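Local coordinates for protein separin (Saccharomyces cerevisiae, PDB 5U1T) that cleaves the cohesin subunit MCD1/SCC1 as a caspase-like cysteine protease, triggering chromosome segregation at the onset of anaphase, at residues W939-V942 against M943-E947; F951-G954 against M955-T959; S1047-L1050 against T1051-N1055. All coordinates share one frame; numbering follows the deposited sequence.

Interaction 1 (W939-V942 against M943-E947); sequences WQKV and MSQLE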
loop_
_atom_site.group_PDB
_atom_site.type_symbol
_atom_site.label_atom_id
_atom_site.label_comp_id
_atom_site.label_asym_id
_atom_site.label_seq_id
_atom_site.Cartn_x
_atom_site.Cartn_y
_atom_site.Cartn_z
ATOM N N TRP A 939 31.138 25.203 -9.467
ATOM C CA TRP A 939 31.112 25.847 -10.765
ATOM C C TRP A 939 30.532 27.278 -10.724
ATOM O O TRP A 939 31.174 28.197 -11.212
ATOM C CB TRP A 939 30.331 25.007 -11.781
ATOM C CG TRP A 939 30.349 25.672 -13.088
ATOM C CD1 TRP A 939 29.334 26.370 -13.677
ATOM C CD2 TRP A 939 31.473 25.794 -13.949
ATOM N NE1 TRP A 939 29.753 26.892 -14.876
ATOM C CE2 TRP A 939 31.066 26.555 -15.060
ATOM C CE3 TRP A 939 32.785 25.320 -13.893
ATOM C CZ2 TRP A 939 31.920 26.852 -16.107
ATOM C CZ3 TRP A 939 33.635 25.612 -14.931
ATOM C CH2 TRP A 939 33.203 26.374 -16.028
ATOM N N GLN A 940 29.340 27.483 -10.154
ATOM C CA GLN A 940 28.747 28.831 -10.162
ATOM C C GLN A 940 29.710 29.833 -9.502
ATOM O O GLN A 940 29.813 30.983 -9.927
ATOM C CB GLN A 940 27.354 28.848 -9.478
ATOM C CG GLN A 940 26.204 28.070 -10.194
ATOM C CD GLN A 940 24.845 28.068 -9.409
ATOM O OE1 GLN A 940 24.812 28.216 -8.169
ATOM N NE2 GLN A 940 23.731 27.896 -10.141
ATOM N N LYS A 941 30.443 29.364 -8.494
ATOM C CA LYS A 941 31.319 30.209 -7.705
ATOM C C LYS A 941 32.583 30.583 -8.482
ATOM O O LYS A 941 32.958 31.764 -8.566
ATOM C CB LYS A 941 31.686 29.504 -6.402
ATOM C CG LYS A 941 32.550 30.334 -5.462
ATOM C CD LYS A 941 32.846 29.582 -4.137
ATOM C CE LYS A 941 33.746 30.395 -3.167
ATOM N NZ LYS A 941 34.030 29.660 -1.885
ATOM N N VAL A 942 33.237 29.578 -9.054
ATOM C CA VAL A 942 34.465 29.822 -9.779
ATOM C C VAL A 942 34.153 30.594 -11.052
ATOM O O VAL A 942 34.884 31.513 -11.419
ATOM C CB VAL A 942 35.214 28.508 -10.103
ATOM C CG1 VAL A 942 36.228 28.717 -11.219
ATOM C CG2 VAL A 942 35.912 27.981 -8.852
ATOM N N MET A 943 33.058 30.253 -11.712
ATOM C CA MET A 943 32.751 30.909 -12.966
ATOM C C MET A 943 32.403 32.358 -12.701
ATOM O O MET A 943 32.696 33.228 -13.510
ATOM C CB MET A 943 31.607 30.218 -13.719
ATOM C CG MET A 943 31.648 30.485 -15.239
ATOM S SD MET A 943 30.027 30.625 -16.080
ATOM C CE MET A 943 30.529 31.138 -17.737
ATOM N N SER A 944 31.800 32.635 -11.559
ATOM C CA SER A 944 31.334 33.986 -11.319
ATOM C C SER A 944 32.474 34.874 -10.858
ATOM O O SER A 944 32.482 36.072 -11.151
ATOM C CB SER A 944 30.216 34.001 -10.291
ATOM O OG SER A 944 30.770 33.933 -8.995
ATOM N N GLN A 945 33.426 34.282 -10.132
ATOM C CA GLN A 945 34.660 34.967 -9.729
ATOM C C GLN A 945 35.504 35.360 -10.930
ATOM O O GLN A 945 35.907 36.509 -11.070
ATOM C CB GLN A 945 35.502 34.086 -8.804
ATOM C CG GLN A 945 34.878 33.826 -7.439
ATOM C CD GLN A 945 35.699 32.877 -6.576
ATOM O OE1 GLN A 945 36.625 32.218 -7.050
ATOM N NE2 GLN A 945 35.363 32.813 -5.296
ATOM N N LEU A 946 35.782 34.387 -11.787
ATOM C CA LEU A 946 36.586 34.641 -12.965
ATOM C C LEU A 946 35.931 35.738 -13.778
ATOM O O LEU A 946 36.603 36.619 -14.325
ATOM C CB LEU A 946 36.748 33.372 -13.810
ATOM C CG LEU A 946 37.574 32.279 -13.141
ATOM C CD1 LEU A 946 37.907 31.176 -14.112
ATOM C CD2 LEU A 946 38.823 32.884 -12.520
ATOM N N GLU A 947 34.606 35.703 -13.818
ATOM C CA GLU A 947 33.878 36.495 -14.788
ATOM C C GLU A 947 33.898 37.984 -14.485
ATOM O O GLU A 947 33.446 38.779 -15.305
ATOM C CB GLU A 947 32.439 36.008 -14.891
ATOM C CG GLU A 947 31.994 35.849 -16.317
ATOM C CD GLU A 947 30.788 34.952 -16.453
ATOM O OE1 GLU A 947 30.658 34.295 -17.523
ATOM O OE2 GLU A 947 29.966 34.899 -15.496
#

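Interaction 2 (F951-G954 against M955-T959); sequences FFKG and MFEST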
loop_
_atom_site.group_PDB
_atom_site.type_symbol
_atom_site.label_atom_id
_atom_site.label_comp_id
_atom_site.label_asym_id
_atom_site.label_seq_id
_atom_site.Cartn_x
_atom_site.Cartn_y
_atom_site.Cartn_z
ATOM N N PHE A 951 39.573 39.951 -18.397
ATOM C CA PHE A 951 40.291 38.914 -19.131
ATOM C C PHE A 951 39.436 37.639 -19.262
ATOM O O PHE A 951 39.107 37.235 -20.369
ATOM C CB PHE A 951 41.641 38.630 -18.454
ATOM C CG PHE A 951 42.414 37.484 -19.060
ATOM C CD1 PHE A 951 43.174 37.661 -20.192
ATOM C CD2 PHE A 951 42.395 36.233 -18.469
ATOM C CE1 PHE A 951 43.884 36.612 -20.733
ATOM C CE2 PHE A 951 43.097 35.189 -18.998
ATOM C CZ PHE A 951 43.849 35.378 -20.133
ATOM N N PHE A 952 39.031 37.025 -18.156
ATOM C CA PHE A 952 38.237 35.799 -18.261
ATOM C C PHE A 952 36.831 36.043 -18.825
ATOM O O PHE A 952 36.304 35.216 -19.581
ATOM C CB PHE A 952 38.153 35.101 -16.917
ATOM C CG PHE A 952 39.475 34.618 -16.420
ATOM C CD1 PHE A 952 39.973 33.396 -16.831
ATOM C CD2 PHE A 952 40.225 35.394 -15.542
ATOM C CE1 PHE A 952 41.197 32.951 -16.378
ATOM C CE2 PHE A 952 41.447 34.958 -15.085
ATOM C CZ PHE A 952 41.934 33.737 -15.503
ATOM N N LYS A 953 36.245 37.189 -18.505
ATOM C CA LYS A 953 34.959 37.539 -19.077
ATOM C C LYS A 953 34.983 37.572 -20.599
ATOM O O LYS A 953 34.042 37.111 -21.252
ATOM C CB LYS A 953 34.500 38.891 -18.566
ATOM C CG LYS A 953 33.013 39.095 -18.762
ATOM C CD LYS A 953 32.728 40.326 -19.608
ATOM C CE LYS A 953 31.244 40.645 -19.542
ATOM N NZ LYS A 953 30.719 40.244 -18.195
ATOM N N GLY A 954 36.055 38.129 -21.156
ATOM C CA GLY A 954 36.229 38.188 -22.591
ATOM C C GLY A 954 36.499 36.821 -23.178
ATOM O O GLY A 954 36.012 36.487 -24.249
ATOM N N MET A 955 37.207 36.011 -22.444
ATOM C CA MET A 955 37.502 34.695 -22.889
ATOM C C MET A 955 36.260 33.862 -23.010
ATOM O O MET A 955 36.167 33.051 -23.882
ATOM C CB MET A 955 38.430 34.064 -21.900
ATOM C CG MET A 955 38.953 32.728 -22.313
ATOM S SD MET A 955 40.005 32.197 -21.005
ATOM C CE MET A 955 40.596 30.708 -21.720
ATOM N N PHE A 956 35.299 34.059 -22.132
ATOM C CA PHE A 956 34.056 33.263 -22.185
ATOM C C PHE A 956 33.153 33.712 -23.325
ATOM O O PHE A 956 32.200 33.019 -23.672
ATOM C CB PHE A 956 33.268 33.326 -20.863
ATOM C CG PHE A 956 34.043 32.841 -19.668
ATOM C CD1 PHE A 956 35.078 31.928 -19.809
ATOM C CD2 PHE A 956 33.762 33.320 -18.410
ATOM C CE1 PHE A 956 35.813 31.494 -18.708
ATOM C CE2 PHE A 956 34.503 32.894 -17.300
ATOM C CZ PHE A 956 35.527 31.979 -17.453
ATOM N N GLU A 957 33.458 34.868 -23.897
ATOM C CA GLU A 957 32.730 35.395 -25.038
ATOM C C GLU A 957 33.526 35.240 -26.329
ATOM O O GLU A 957 33.344 35.995 -27.292
ATOM C CB GLU A 957 32.410 36.865 -24.811
ATOM C CG GLU A 957 31.377 37.102 -23.723
ATOM C CD GLU A 957 31.382 38.540 -23.250
ATOM O OE1 GLU A 957 31.934 39.396 -23.997
ATOM O OE2 GLU A 957 30.857 38.798 -22.123
ATOM N N SER A 958 34.434 34.274 -26.339
ATOM C CA SER A 958 35.309 34.069 -27.472
ATOM C C SER A 958 35.227 32.639 -27.906
ATOM O O SER A 958 35.042 31.744 -27.075
ATOM C CB SER A 958 36.757 34.413 -27.123
ATOM O OG SER A 958 37.005 35.786 -27.307
ATOM N N THR A 959 35.313 32.459 -29.211
ATOM C CA THR A 959 35.579 31.188 -29.814
ATOM C C THR A 959 36.805 30.603 -29.200
ATOM O O THR A 959 37.850 31.184 -29.222
ATOM C CB THR A 959 35.802 31.325 -31.307
ATOM O OG1 THR A 959 34.569 31.629 -31.947
ATOM C CG2 THR A 959 36.301 30.051 -31.854
#

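Interaction 3 (S1047-L1050 against T1051-N1055); sequences SLTL and TILSN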
loop_
_atom_site.group_PDB
_atom_site.type_symbol
_atom_site.label_atom_id
_atom_site.label_comp_id
_atom_site.label_asym_id
_atom_site.label_seq_id
_atom_site.Cartn_x
_atom_site.Cartn_y
_atom_site.Cartn_z
ATOM N N SER A 1047 34.381 19.301 -20.305
ATOM C CA SER A 1047 35.100 19.729 -21.476
ATOM C C SER A 1047 35.293 21.254 -21.472
ATOM O O SER A 1047 36.281 21.749 -21.997
ATOM C CB SER A 1047 34.379 19.283 -22.741
ATOM O OG SER A 1047 33.308 20.158 -22.998
ATOM N N LEU A 1048 34.364 21.999 -20.882
ATOM C CA LEU A 1048 34.568 23.433 -20.750
ATOM C C LEU A 1048 35.739 23.730 -19.817
ATOM O O LEU A 1048 36.555 24.600 -20.101
ATOM C CB LEU A 1048 33.314 24.133 -20.244
ATOM C CG LEU A 1048 33.502 25.606 -19.875
ATOM C CD1 LEU A 1048 33.965 26.420 -21.069
ATOM C CD2 LEU A 1048 32.235 26.185 -19.326
ATOM N N THR A 1049 35.834 23.003 -18.712
ATOM C CA THR A 1049 36.935 23.204 -17.787
ATOM C C THR A 1049 38.276 22.885 -18.453
ATOM O O THR A 1049 39.260 23.596 -18.263
ATOM C CB THR A 1049 36.745 22.357 -16.506
ATOM O OG1 THR A 1049 35.507 22.720 -15.896
ATOM C CG2 THR A 1049 37.888 22.585 -15.500
ATOM N N LEU A 1050 38.307 21.825 -19.250
ATOM C CA LEU A 1050 39.520 21.443 -19.964
ATOM C C LEU A 1050 39.898 22.516 -20.980
ATOM O O LEU A 1050 41.065 22.878 -21.126
ATOM C CB LEU A 1050 39.330 20.105 -20.665
ATOM C CG LEU A 1050 40.636 19.619 -21.275
ATOM C CD1 LEU A 1050 41.668 19.405 -20.184
ATOM C CD2 LEU A 1050 40.438 18.372 -22.121
ATOM N N THR A 1051 38.890 23.028 -21.669
ATOM C CA THR A 1051 39.087 24.049 -22.674
ATOM C C THR A 1051 39.637 25.333 -22.060
ATOM O O THR A 1051 40.627 25.865 -22.551
ATOM C CB THR A 1051 37.783 24.326 -23.418
ATOM O OG1 THR A 1051 37.340 23.116 -24.036
ATOM C CG2 THR A 1051 37.981 25.380 -24.480
ATOM N N ILE A 1052 39.018 25.829 -20.989
ATOM C CA ILE A 1052 39.566 27.007 -20.313
ATOM C C ILE A 1052 40.988 26.756 -19.851
ATOM O O ILE A 1052 41.874 27.566 -20.089
ATOM C CB ILE A 1052 38.774 27.435 -19.091
ATOM C CG1 ILE A 1052 37.276 27.498 -19.391
ATOM C CG2 ILE A 1052 39.299 28.764 -18.596
ATOM C CD1 ILE A 1052 36.918 28.498 -20.408
ATOM N N LEU A 1053 41.207 25.626 -19.199
ATOM C CA LEU A 1053 42.531 25.309 -18.682
ATOM C C LEU A 1053 43.627 25.325 -19.749
ATOM O O LEU A 1053 44.705 25.873 -19.522
ATOM C CB LEU A 1053 42.511 23.950 -17.991
ATOM C CG LEU A 1053 42.603 24.073 -16.482
ATOM C CD1 LEU A 1053 42.261 22.746 -15.842
ATOM C CD2 LEU A 1053 43.989 24.502 -16.092
ATOM N N SER A 1054 43.344 24.723 -20.899
ATOM C CA SER A 1054 44.346 24.531 -21.938
ATOM C C SER A 1054 44.667 25.812 -22.690
ATOM O O SER A 1054 45.745 25.944 -23.253
ATOM C CB SER A 1054 43.871 23.498 -22.920
ATOM O OG SER A 1054 42.573 23.879 -23.316
ATOM N N ASN A 1055 43.722 26.744 -22.701
ATOM C CA ASN A 1055 43.955 28.041 -23.299
ATOM C C ASN A 1055 44.710 29.003 -22.376
ATOM O O ASN A 1055 45.078 30.097 -22.787
ATOM C CB ASN A 1055 42.626 28.663 -23.718
ATOM C CG ASN A 1055 42.138 28.136 -25.036
ATOM O OD1 ASN A 1055 42.467 28.677 -26.087
ATOM N ND2 ASN A 1055 41.360 27.066 -24.998
#

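Interaction 1 (W939-V942 against M943-E947)
One face of the Trp939 indole is covered by the side chain of Met943, a Met-aromatic contact between residues one helical turn apart near the end of helix 927-946. Met943 CB stands 4.2 Å from the centroid of the five-membered ring of Trp939 and 23° off its normal, which makes a CH-pi contact over the face, offset toward the rim. Farther along the methionine chain, CG approaches the benzo side, 3.7 Å from Trp939 CZ2, while SD lies obliquely to the indole at 4.8 Å from the centroid of the same five-membered ring. The indole lies beneath the next turn because Trp939 CG is anti to the backbone N (chi1 -179°), which swings it along the helix past its own carbonyl. Elsewhere the ring is packed by Leu1045 and Leu1048 of helix 1036-1054 and by Met1022 of helix 1012-1028, so the indole is held between three helices, with Met943 on one of its faces.

The same buried side carries Val942 and Leu946, whose side chains run side by side with CG1 of the valine 4.2 Å from CD1 of the leucine. Around the helix, the extended chain of Lys941 crosses the amide of Gln945; Lys941 CE comes to 3.6 Å from Gln945 NE2, an approach of the lysine's aliphatic part rather than of its ammonium group.

Helical backbone bonds hold these pairs in step, beginning with Met943 N to Trp939 O at 2.8 Å. Lys941 O is gripped twice, from the same face of its carbonyl plane: Gln945 N donates at 3.0 Å, and Ser944 OG donates from 35° above the plane at 3.1 Å.

Interaction 2 (F951-G954 against M955-T959)
Phe951, Phe952, Met955 and Phe956 form an aromatic and sulfur cluster where the short helix 950-955 runs into a type I beta turn, Met955 to Ser958. Two Met-aromatic contacts share one sulfur: Met955 SD is 5.5 Å from the centroid of the Phe951 ring and again 5.5 Å from that of Phe952, oblique to both. The two phenylalanines also meet each other, Phe951 CD2 lying 3.6 Å above the plane of the Phe952 ring and over its centre. Met955 CG is anti to the backbone N (chi1 -173°) and the chain beyond it is extended, which carries the sulfur outward from the helix, alongside the Phe951 and Phe952 rings.

Apolar contact continues at Phe956, whose CZ reaches 4.1 Å from Phe952 CB. Its ring folds back over the preceding turn, so that Phe952 O sits 3.2 Å above the ring plane, centred on the face. That same carbonyl oxygen accepts the backbone N-H of Phe956 at 3.0 Å, and the residue therefore meets it with both backbone and ring. Outside the two segments, Leu946 packs on Phe952 and Phe956, joining the cluster to helix 927-946.

Charge plays a weaker part. Lys953 and Glu957 cross at an angle, and their charged atoms NZ and OE2 remain 4.2 Å apart, beyond salt-bridge distance; the carboxylate lies against the lysine's methylene chain instead. Ser958 OG hydrogen-bonds to Asp1316 OD2 of helix 1303-1320.

Backbone hydrogen bonds change character along the segment. Met955 N and Phe956 N both bond four residues back, and only at Glu957 does the spacing drop to three, as the helix gives way to the turn. Ser958 N closes that turn on Met955 O. Glu957 N donates to Gly954 O at 3.0 Å from 67° out of the carbonyl plane.

Interaction 3 (S1047-L1050 against T1051-N1055)
Leu1048 and Ile1052 make the tight apolar pair of this buried turn of helix 1036-1054, their side chains parallel and their CD1 atoms 3.7 Å apart. Ile1052 also packs on Leu1019 of helix 1012-1028 and Leu960 of strand 960-962. Contact is looser between Thr1049 and Leu1053, where CG2 and CD1 come no nearer than 4.4 Å.

A hydroxyl secures the start of the turn. Thr1051 OG1, beside its own backbone N (chi1 -59°), donates to Ser1047 O at 2.7 Å; Thr1051 N reaches that oxygen from the opposite face of the carbonyl plane at 2.9 Å. The partly solvent-accessible side belongs to Ser1054, whose OG lies 2.8 Å from Leu1050 O and 2.9 Å from Thr1051 O.

At the C-terminal end, Asn1055 ND2 gives a straight bond to Thr1051 O of 2.8 Å and also bonds to Gly961 O in the strand. Helix carbonyls that already accept a backbone N-H thus also take up the polar ends of Thr1051 and Asn1055, and the asparagine amide extends this bonding to the sheet, allowing these polar residues to lie in a largely buried position.

In the fold
The three contacts form one cluster: the centres of interactions 1 and 2 are about 13 Å apart, those of interactions 1 and 3 about 14 Å, and those of interactions 2 and 3 about 12 Å. Phe956 lies at their junction: its CD2 is 4.0 Å from Met943 CE of interaction 1, and its CE1 is 3.6 Å from Ile1052 CD1 of interaction 3. Between interactions 1 and 3, Trp939 CZ3 packs 3.6 Å from Thr1049 OG1, which hydrogen-bonds to Leu1045 O. Met955 CE also lies 3.5 Å from Asn1055 CB. Helices 927-946, 950-955 and 1036-1054 are thereby packed together beside strand 960-962, away from Cys1497, the probable catalytic cysteine.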